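Local coordinates for single-stranded DNA-binding protein (Thermus thermophilus, PDB 2CWA) that binds single-stranded DNA and probably brings partner proteins to their sites of action in replication, recombination and repair, at residues R3-V8 and F132-L137; Q74-E79 and D102-L107; V173-W178 and V218-L223. All blocks are in the same frame, centred on the assembly; numbering follows the deposited sequence.

The chain carries two OB-fold domains in series. Strand 5-22 begins the first, and its N-terminal part pairs with strand 128-145 in interaction 1. That contact closes a loop of more than a hundred residues and joins the two domains through their first strands. Interaction 2 is nested inside this loop. It closes the hairpin of strands 75-85 and 96-107, with 22 residues between its segments. Interaction 3 follows interaction 1 along the chain without crossing it. It pairs strands 169-178 and 212-220 of the second domain and closes a loop of 39 residues with helix 179-185 and strand 193-206. Leu133 of interaction 1 packs on Val173 and Val218 of interaction 3.

Interaction 1. Residues R3-V8 and F132-L137; sequences RGLNRV and FLMGNL
Leu5 and Met134 both hold CG anti to the backbone N (chi1 near 180°). Their side chains rise on the same face of the sheet, and Leu5 CB and Met134 CB meet at 3.6 Å. Met134, modelled as selenomethionine, then bends at chi3 (38°). The bend sets Met134 CE over toward Arg3, 3.7 Å from Arg3 NH2 and oblique to the guanidinium. Nearer the backbone, Met134 CG presses on Arg3 O at 3.1 Å, a tight approach. Leu5 turns one branch the other way along the strand. Leu5 CD2 lies 4.0 Å from Phe132 CB, and the two side chains run side by side. The Phe132 ring leads on to Ile197 of strand 193-206.

The other face has Asn6 and Leu133. Leu133 CD2 sits 3.7 Å from Asn6 OD1. The amide is fixed from elsewhere, since Asn6 ND2 bonds to Leu82 O.

The strands 5-8 and 132-137 are antiparallel. Arg7 and Phe132 form a hydrogen-bonded pair, with Arg7 N to Phe132 O at 3.0 Å and Phe132 N to Arg7 O at 2.8 Å. Both bonds are straight, at 168°. At Leu5 and Met134 the pairing is slacker. Met134 N donates to Leu5 O, but the return bond from Leu5 N to Met134 O is weak, at 3.4 Å.

The pairing joins the first strands of two OB folds within one chain. The direct hydrogen bonds across it are all backbone to backbone, and the side chains add van der Waals contact. The bonds at Arg7 and Phe132 are short and straight, and the hydrogen bonding is weaker at Leu5 and Met134, nearer the N terminus.

Interaction 2. Residues Q74-E79 and D102-L107; sequences QLVFVE and DFLDPL
Phe77 and Asp105 form a hydrogen-bonded pair in an antiparallel hairpin of the first OB-fold domain. Phe77 N bonds to Asp105 O, and Asp105 N bonds back to Phe77 O.

Two carbonyls each take two N-H groups. Glu79 O accepts from Asp102 N at 2.8 Å and from Phe103 N at 3.1 Å. Asp102 and Phe103 thus both face Glu79, which makes a classic beta bulge. The Asp102 carboxylate turns elsewhere, to salt bridges with Arg100 and Arg81. Leu75 O accepts from Leu107 N at 2.9 Å and from Gln74 NE2 at 3.1 Å. These donors reach it from opposite faces of its plane. Gln74 bends at chi2 (74°), which curls its amide back to this carbonyl.

The apolar contacts lie on both faces. On one, Leu104 sits between Val76 and Val78. Leu104 CD1 is 4.0 Å from Val78 CG2, and Leu104 CG meets Val76 CB. Leu34 of strand 28-39 packs on both valines, so this side faces the inside of the barrel. On the other face, Leu107 CD1 touches Phe77 CB at 3.8 Å, and Ile11 of strand 5-22 packs on both residues.

Flat groups also run alongside each other on this second face. The Phe77 ring and the Asp105 carboxylate point the same way, with planes 16° apart. The Glu79 carboxylate and the Phe103 ring are turned more, by 44°.

A water bridges the end of the hairpin away from its turn. The water accepts from Leu75 N at 3.0 Å and donates to Leu107 O at 2.9 Å.

Interaction 3. Residues V173-W178 and V218-L223; sequences VEVQAW and VEALRL
Val218 O is gripped by Gln176 N at 2.9 Å, and Val175 CA adds a CH...O contact at 3.4 Å. This is the parallel pairing of strands 169-178 and 212-220 that closes the barrel of the second OB fold. Gln176 O receives Ala220 N at 2.9 Å, and Glu174 O receives Val218 N. In all three hydrogen bonds the donor lies nearly along the C=O axis.

One face is apolar. Val173 CG1 meets Val218 CG2 at 3.7 Å, and Leu133 packs on both valines. Further along, Val175 CG1 leans on the methyl of Ala220. Beyond a classic beta bulge at Leu221 and Arg222, opposite Ile197, Leu223 returns its CD1 to Ala177 CB. Leu181 of helix 179-185 covers Ala220 and Leu223 here.

The opposite face is polar. Glu219 has CG anti to the backbone N (chi1 172°) and stays extended, which carries its carboxylate to the Trp178 ring. The two planes stand 78° apart, and OE1 of Glu219 is 3.7 Å from NE1 of Trp178, a contact only. The carboxylate forms salt bridges with Arg48 and Arg199. Arg48 forms a cation-pi contact with Trp178, so its charge meets both residues. Gln176 OE1 accepts from Arg217.

At the end of the pairing a water steps in, near the edge of the Trp178 ring and in its plane. The water accepts from Trp178 N at 2.8 Å and donates to Ala220 O at 2.9 Å.

Interaction 1. Residues R3-V8 and F132-L137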
loop_
_atom_site.group_PDB
_atom_site.type_symbol
_atom_site.label_atom_id
_atom_site.label_comp_id
_atom_site.label_asym_id
_atom_site.label_seq_id
_atom_site.Cartn_x
_atom_site.Cartn_y
_atom_site.Cartn_z
ATOM N N ARG A 3 13.726 -12.367 8.928
ATOM C CA ARG A 3 14.317 -11.924 7.631
ATOM C C ARG A 3 13.426 -10.871 6.970
ATOM O O ARG A 3 12.214 -11.043 6.884
ATOM C CB ARG A 3 14.470 -13.121 6.697
ATOM C CG ARG A 3 15.015 -12.757 5.344
ATOM C CD ARG A 3 14.536 -13.726 4.287
ATOM N NE ARG A 3 14.613 -13.079 2.989
ATOM C CZ ARG A 3 13.865 -13.392 1.942
ATOM N NH1 ARG A 3 14.029 -12.723 0.815
ATOM N NH2 ARG A 3 12.963 -14.361 2.019
ATOM N N GLY A 4 14.034 -9.795 6.486
ATOM C CA GLY A 4 13.266 -8.733 5.863
ATOM C C GLY A 4 12.771 -8.978 4.449
ATOM O O GLY A 4 13.514 -9.427 3.580
ATOM N N LEU A 5 11.492 -8.687 4.228
ATOM C CA LEU A 5 10.866 -8.822 2.918
ATOM C C LEU A 5 9.931 -7.615 2.812
ATOM O O LEU A 5 9.190 -7.326 3.748
ATOM C CB LEU A 5 10.070 -10.125 2.827
ATOM C CG LEU A 5 9.321 -10.372 1.513
ATOM C CD1 LEU A 5 10.285 -10.380 0.331
ATOM C CD2 LEU A 5 8.585 -11.708 1.615
ATOM N N ASN A 6 9.956 -6.929 1.676
ATOM C CA ASN A 6 9.150 -5.719 1.496
ATOM C C ASN A 6 8.957 -5.486 0.001
ATOM O O ASN A 6 9.722 -4.758 -0.622
ATOM C CB ASN A 6 9.909 -4.554 2.165
ATOM C CG ASN A 6 9.211 -3.201 2.032
ATOM O OD1 ASN A 6 8.093 -3.085 1.525
ATOM N ND2 ASN A 6 9.889 -2.159 2.506
ATOM N N ARG A 7 7.940 -6.120 -0.583
ATOM C CA ARG A 7 7.696 -5.976 -2.013
ATOM C C ARG A 7 6.245 -5.603 -2.308
ATOM O O ARG A 7 5.318 -6.255 -1.829
ATOM C CB ARG A 7 8.069 -7.275 -2.743
ATOM C CG ARG A 7 9.543 -7.682 -2.547
ATOM C CD ARG A 7 9.926 -8.913 -3.372
ATOM N NE ARG A 7 11.342 -9.255 -3.213
ATOM C CZ ARG A 7 12.348 -8.527 -3.693
ATOM N NH1 ARG A 7 12.105 -7.408 -4.371
ATOM N NH2 ARG A 7 13.600 -8.919 -3.502
ATOM N N VAL A 8 6.071 -4.550 -3.103
ATOM C CA VAL A 8 4.750 -4.046 -3.468
ATOM C C VAL A 8 4.469 -4.208 -4.952
ATOM O O VAL A 8 5.309 -3.869 -5.791
ATOM C CB VAL A 8 4.614 -2.540 -3.120
ATOM C CG1 VAL A 8 3.299 -1.985 -3.690
ATOM C CG2 VAL A 8 4.680 -2.349 -1.611
ATOM N N PHE A 132 4.025 -8.098 -0.111
ATOM C CA PHE A 132 4.660 -9.193 0.613
ATOM C C PHE A 132 5.528 -8.557 1.688
ATOM O O PHE A 132 6.388 -7.729 1.379
ATOM C CB PHE A 132 5.568 -10.004 -0.318
ATOM C CG PHE A 132 4.834 -10.825 -1.323
ATOM C CD1 PHE A 132 4.573 -12.168 -1.082
ATOM C CD2 PHE A 132 4.414 -10.266 -2.521
ATOM C CE1 PHE A 132 3.906 -12.942 -2.030
ATOM C CE2 PHE A 132 3.746 -11.034 -3.472
ATOM C CZ PHE A 132 3.494 -12.375 -3.223
ATOM N N LEU A 133 5.325 -8.946 2.938
ATOM C CA LEU A 133 6.110 -8.394 4.032
ATOM C C LEU A 133 6.527 -9.470 5.015
ATOM O O LEU A 133 5.821 -10.459 5.209
ATOM C CB LEU A 133 5.303 -7.341 4.806
ATOM C CG LEU A 133 4.886 -6.035 4.127
ATOM C CD1 LEU A 133 3.927 -5.281 5.048
ATOM C CD2 LEU A 133 6.117 -5.189 3.829
HETATM N N MSE A 134 7.684 -9.274 5.636
HETATM C CA MSE A 134 8.158 -10.195 6.654
HETATM C C MSE A 134 9.028 -9.414 7.620
HETATM O O MSE A 134 9.873 -8.616 7.206
HETATM C CB MSE A 134 8.949 -11.361 6.046
HETATM C CG MSE A 134 9.414 -12.379 7.088
HETATM SE SE MSE A 134 9.767 -14.164 6.304
HETATM C CE MSE A 134 10.538 -13.578 4.667
ATOM N N GLY A 135 8.795 -9.643 8.907
ATOM C CA GLY A 135 9.533 -8.961 9.949
ATOM C C GLY A 135 9.146 -9.568 11.280
ATOM O O GLY A 135 8.796 -10.752 11.350
ATOM N N ASN A 136 9.212 -8.772 12.342
ATOM C CA ASN A 136 8.857 -9.242 13.673
ATOM C C ASN A 136 7.846 -8.292 14.312
ATOM O O ASN A 136 7.841 -7.099 14.024
ATOM C CB ASN A 136 10.105 -9.325 14.555
ATOM C CG ASN A 136 11.088 -10.381 14.077
ATOM O OD1 ASN A 136 11.112 -11.501 14.586
ATOM N ND2 ASN A 136 11.889 -10.030 13.083
ATOM N N LEU A 137 6.995 -8.831 15.179
ATOM C CA LEU A 137 5.990 -8.025 15.863
ATOM C C LEU A 137 6.639 -7.113 16.892
ATOM O O LEU A 137 7.501 -7.538 17.669
ATOM C CB LEU A 137 4.960 -8.922 16.560
ATOM C CG LEU A 137 4.060 -9.776 15.663
ATOM C CD1 LEU A 137 3.066 -10.556 16.533
ATOM C CD2 LEU A 137 3.315 -8.879 14.682
HETATM O O HOH W 1 11.446 -12.737 10.576
#

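Interaction 2. Residues Q74-E79 and D102-L107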
loop_
_atom_site.group_PDB
_atom_site.type_symbol
_atom_site.label_atom_id
_atom_site.label_comp_id
_atom_site.label_asym_id
_atom_site.label_seq_id
_atom_site.Cartn_x
_atom_site.Cartn_y
_atom_site.Cartn_z
ATOM N N GLN A 74 -4.378 6.276 -17.775
ATOM C CA GLN A 74 -3.378 5.285 -18.167
ATOM C C GLN A 74 -3.269 4.148 -17.156
ATOM O O GLN A 74 -3.203 4.380 -15.957
ATOM C CB GLN A 74 -2.011 5.959 -18.306
ATOM C CG GLN A 74 -0.860 4.999 -18.604
ATOM C CD GLN A 74 -0.869 4.486 -20.030
ATOM O OE1 GLN A 74 -0.739 5.259 -20.981
ATOM N NE2 GLN A 74 -1.019 3.172 -20.190
ATOM N N LEU A 75 -3.249 2.910 -17.634
ATOM C CA LEU A 75 -3.104 1.784 -16.720
ATOM C C LEU A 75 -1.607 1.548 -16.574
ATOM O O LEU A 75 -0.885 1.569 -17.563
ATOM C CB LEU A 75 -3.775 0.529 -17.278
ATOM C CG LEU A 75 -5.275 0.657 -17.570
ATOM C CD1 LEU A 75 -5.855 -0.730 -17.830
ATOM C CD2 LEU A 75 -5.975 1.309 -16.387
ATOM N N VAL A 76 -1.147 1.340 -15.346
ATOM C CA VAL A 76 0.273 1.107 -15.110
ATOM C C VAL A 76 0.512 0.003 -14.095
ATOM O O VAL A 76 -0.342 -0.282 -13.249
ATOM C CB VAL A 76 0.985 2.377 -14.568
ATOM C CG1 VAL A 76 0.853 3.518 -15.560
ATOM C CG2 VAL A 76 0.393 2.772 -13.232
ATOM N N PHE A 77 1.682 -0.616 -14.199
ATOM C CA PHE A 77 2.103 -1.653 -13.271
ATOM C C PHE A 77 3.295 -1.083 -12.514
ATOM O O PHE A 77 4.286 -0.683 -13.120
ATOM C CB PHE A 77 2.543 -2.921 -14.013
ATOM C CG PHE A 77 3.396 -3.843 -13.178
ATOM C CD1 PHE A 77 2.952 -4.297 -11.943
ATOM C CD2 PHE A 77 4.660 -4.241 -13.624
ATOM C CE1 PHE A 77 3.748 -5.136 -11.153
ATOM C CE2 PHE A 77 5.466 -5.076 -12.845
ATOM C CZ PHE A 77 5.012 -5.525 -11.608
ATOM N N VAL A 78 3.191 -1.053 -11.193
ATOM C CA VAL A 78 4.260 -0.538 -10.364
ATOM C C VAL A 78 4.825 -1.613 -9.457
ATOM O O VAL A 78 4.074 -2.370 -8.832
ATOM C CB VAL A 78 3.766 0.637 -9.491
ATOM C CG1 VAL A 78 4.720 0.881 -8.340
ATOM C CG2 VAL A 78 3.653 1.889 -10.338
ATOM N N GLU A 79 6.154 -1.687 -9.414
ATOM C CA GLU A 79 6.842 -2.623 -8.539
ATOM C C GLU A 79 7.618 -1.738 -7.574
ATOM O O GLU A 79 8.446 -0.917 -7.993
ATOM C CB GLU A 79 7.818 -3.526 -9.313
ATOM C CG GLU A 79 8.615 -4.428 -8.356
ATOM C CD GLU A 79 9.524 -5.433 -9.056
ATOM O OE1 GLU A 79 9.737 -5.307 -10.275
ATOM O OE2 GLU A 79 10.031 -6.347 -8.374
ATOM N N ASP A 102 9.842 1.461 -7.581
ATOM C CA ASP A 102 11.184 1.287 -8.119
ATOM C C ASP A 102 11.093 1.285 -9.638
ATOM O O ASP A 102 11.982 1.789 -10.327
ATOM C CB ASP A 102 11.814 -0.026 -7.632
ATOM C CG ASP A 102 12.324 0.069 -6.205
ATOM O OD1 ASP A 102 12.832 1.148 -5.834
ATOM O OD2 ASP A 102 12.231 -0.928 -5.455
ATOM N N PHE A 103 9.994 0.738 -10.149
ATOM C CA PHE A 103 9.762 0.638 -11.582
ATOM C C PHE A 103 8.294 0.880 -11.922
ATOM O O PHE A 103 7.410 0.558 -11.136
ATOM C CB PHE A 103 10.102 -0.770 -12.072
ATOM C CG PHE A 103 11.543 -1.151 -11.907
ATOM C CD1 PHE A 103 12.494 -0.725 -12.822
ATOM C CD2 PHE A 103 11.940 -1.965 -10.849
ATOM C CE1 PHE A 103 13.830 -1.108 -12.691
ATOM C CE2 PHE A 103 13.269 -2.354 -10.709
ATOM C CZ PHE A 103 14.213 -1.924 -11.635
ATOM N N LEU A 104 8.050 1.435 -13.100
ATOM C CA LEU A 104 6.694 1.647 -13.583
ATOM C C LEU A 104 6.695 1.212 -15.033
ATOM O O LEU A 104 7.652 1.465 -15.768
ATOM C CB LEU A 104 6.262 3.114 -13.485
ATOM C CG LEU A 104 4.860 3.369 -14.072
ATOM C CD1 LEU A 104 4.194 4.531 -13.351
ATOM C CD2 LEU A 104 4.953 3.634 -15.568
ATOM N N ASP A 105 5.628 0.530 -15.433
ATOM C CA ASP A 105 5.472 0.069 -16.800
ATOM C C ASP A 105 4.048 0.341 -17.253
ATOM O O ASP A 105 3.100 -0.096 -16.606
ATOM C CB ASP A 105 5.733 -1.435 -16.889
ATOM C CG ASP A 105 7.198 -1.777 -16.773
ATOM O OD1 ASP A 105 7.930 -1.567 -17.762
ATOM O OD2 ASP A 105 7.612 -2.249 -15.695
ATOM N N PRO A 106 3.878 1.087 -18.355
ATOM C CA PRO A 106 2.532 1.381 -18.859
ATOM C C PRO A 106 1.961 0.075 -19.411
ATOM O O PRO A 106 2.714 -0.787 -19.874
ATOM C CB PRO A 106 2.786 2.416 -19.952
ATOM C CG PRO A 106 4.173 2.068 -20.430
ATOM C CD PRO A 106 4.903 1.790 -19.143
ATOM N N LEU A 107 0.642 -0.071 -19.347
ATOM C CA LEU A 107 -0.011 -1.285 -19.826
ATOM C C LEU A 107 -1.130 -0.989 -20.822
ATOM O O LEU A 107 -1.789 0.049 -20.741
ATOM C CB LEU A 107 -0.595 -2.067 -18.643
ATOM C CG LEU A 107 0.321 -2.418 -17.466
ATOM C CD1 LEU A 107 -0.499 -3.079 -16.356
ATOM C CD2 LEU A 107 1.436 -3.343 -17.934
HETATM O O HOH W 2 -3.792 2.082 -20.441
HETATM O O HOH W 3 7.025 -1.942 -13.335
#

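Interaction 3. Residues V173-W178 and V218-L223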
loop_
_atom_site.group_PDB
_atom_site.type_symbol
_atom_site.label_atom_id
_atom_site.label_comp_id
_atom_site.label_asym_id
_atom_site.label_seq_id
_atom_site.Cartn_x
_atom_site.Cartn_y
_atom_site.Cartn_z
ATOM N N VAL A 173 5.167 -1.110 10.060
ATOM C CA VAL A 173 3.918 -1.238 9.320
ATOM C C VAL A 173 2.786 -1.764 10.202
ATOM O O VAL A 173 2.975 -2.704 10.987
ATOM C CB VAL A 173 4.089 -2.215 8.122
ATOM C CG1 VAL A 173 2.833 -2.224 7.256
ATOM C CG2 VAL A 173 5.293 -1.820 7.297
ATOM N N GLU A 174 1.622 -1.134 10.084
ATOM C CA GLU A 174 0.438 -1.557 10.831
ATOM C C GLU A 174 -0.265 -2.604 9.975
ATOM O O GLU A 174 -0.549 -2.366 8.802
ATOM C CB GLU A 174 -0.499 -0.368 11.077
ATOM C CG GLU A 174 0.023 0.641 12.104
ATOM C CD GLU A 174 0.151 0.046 13.499
ATOM O OE1 GLU A 174 -0.842 -0.497 14.020
ATOM O OE2 GLU A 174 1.247 0.126 14.088
ATOM N N VAL A 175 -0.537 -3.768 10.553
ATOM C CA VAL A 175 -1.193 -4.833 9.804
ATOM C C VAL A 175 -2.506 -5.226 10.471
ATOM O O VAL A 175 -2.543 -5.508 11.664
ATOM C CB VAL A 175 -0.285 -6.077 9.703
ATOM C CG1 VAL A 175 -0.932 -7.125 8.815
ATOM C CG2 VAL A 175 1.080 -5.671 9.149
ATOM N N GLN A 176 -3.573 -5.248 9.678
ATOM C CA GLN A 176 -4.907 -5.587 10.170
ATOM C C GLN A 176 -5.393 -6.888 9.540
ATOM O O GLN A 176 -5.203 -7.117 8.347
ATOM C CB GLN A 176 -5.880 -4.449 9.840
ATOM C CG GLN A 176 -7.353 -4.750 10.124
ATOM C CD GLN A 176 -8.258 -3.584 9.742
ATOM O OE1 GLN A 176 -7.831 -2.650 9.061
ATOM N NE2 GLN A 176 -9.517 -3.640 10.168
ATOM N N ALA A 177 -6.017 -7.741 10.348
ATOM C CA ALA A 177 -6.522 -9.020 9.849
ATOM C C ALA A 177 -7.958 -9.223 10.308
ATOM O O ALA A 177 -8.349 -8.729 11.369
ATOM C CB ALA A 177 -5.652 -10.159 10.348
ATOM N N TRP A 178 -8.728 -9.960 9.511
ATOM C CA TRP A 178 -10.133 -10.223 9.821
ATOM C C TRP A 178 -10.489 -11.699 10.000
ATOM O O TRP A 178 -9.792 -12.585 9.510
ATOM C CB TRP A 178 -11.031 -9.654 8.719
ATOM C CG TRP A 178 -11.051 -8.162 8.634
ATOM C CD1 TRP A 178 -10.161 -7.361 7.977
ATOM C CD2 TRP A 178 -12.019 -7.287 9.227
ATOM N NE1 TRP A 178 -10.519 -6.039 8.119
ATOM C CE2 TRP A 178 -11.654 -5.966 8.884
ATOM C CE3 TRP A 178 -13.159 -7.492 10.014
ATOM C CZ2 TRP A 178 -12.393 -4.848 9.304
ATOM C CZ3 TRP A 178 -13.894 -6.381 10.432
ATOM C CH2 TRP A 178 -13.505 -5.076 10.073
ATOM N N VAL A 218 -1.662 -2.062 5.930
ATOM C CA VAL A 218 -1.837 -3.283 5.153
ATOM C C VAL A 218 -2.923 -4.171 5.746
ATOM O O VAL A 218 -2.997 -4.348 6.959
ATOM C CB VAL A 218 -0.532 -4.122 5.106
ATOM C CG1 VAL A 218 -0.777 -5.423 4.315
ATOM C CG2 VAL A 218 0.594 -3.312 4.473
ATOM N N GLU A 219 -3.771 -4.707 4.877
ATOM C CA GLU A 219 -4.824 -5.622 5.298
ATOM C C GLU A 219 -4.334 -6.986 4.818
ATOM O O GLU A 219 -4.142 -7.195 3.627
ATOM C CB GLU A 219 -6.157 -5.276 4.631
ATOM C CG GLU A 219 -7.247 -6.311 4.868
ATOM C CD GLU A 219 -8.592 -5.868 4.327
ATOM O OE1 GLU A 219 -9.164 -4.908 4.885
ATOM O OE2 GLU A 219 -9.067 -6.470 3.342
ATOM N N ALA A 220 -4.119 -7.887 5.764
ATOM C CA ALA A 220 -3.618 -9.223 5.484
ATOM C C ALA A 220 -4.597 -10.129 4.744
ATOM O O ALA A 220 -5.809 -10.077 4.961
ATOM C CB ALA A 220 -3.187 -9.884 6.792
ATOM N N LEU A 221 -4.045 -10.947 3.854
ATOM C CA LEU A 221 -4.809 -11.915 3.078
ATOM C C LEU A 221 -4.301 -13.293 3.501
ATOM O O LEU A 221 -5.046 -14.275 3.500
ATOM C CB LEU A 221 -4.573 -11.709 1.584
ATOM C CG LEU A 221 -5.157 -10.431 0.975
ATOM C CD1 LEU A 221 -4.640 -10.252 -0.449
ATOM C CD2 LEU A 221 -6.679 -10.505 0.999
ATOM N N ARG A 222 -3.023 -13.352 3.861
ATOM C CA ARG A 222 -2.392 -14.593 4.320
ATOM C C ARG A 222 -1.358 -14.230 5.368
ATOM O O ARG A 222 -0.672 -13.216 5.236
ATOM C CB ARG A 222 -1.684 -15.333 3.172
ATOM C CG ARG A 222 -1.102 -16.702 3.601
ATOM C CD ARG A 222 -0.263 -17.368 2.501
ATOM N NE ARG A 222 0.089 -18.743 2.859
ATOM C CZ ARG A 222 -0.435 -19.825 2.279
ATOM N NH1 ARG A 222 -1.324 -19.697 1.307
ATOM N NH2 ARG A 222 -0.089 -21.039 2.689
ATOM N N LEU A 223 -1.248 -15.054 6.407
ATOM C CA LEU A 223 -0.277 -14.823 7.468
ATOM C C LEU A 223 0.438 -16.126 7.791
ATOM O O LEU A 223 -0.164 -17.206 7.770
ATOM C CB LEU A 223 -0.962 -14.307 8.739
ATOM C CG LEU A 223 -1.679 -12.957 8.693
ATOM C CD1 LEU A 223 -2.409 -12.734 10.013
ATOM C CD2 LEU A 223 -0.667 -11.835 8.442
HETATM O O HOH W 4 -8.316 -2.249 6.639
HETATM O O HOH W 5 -7.923 -10.446 6.924
#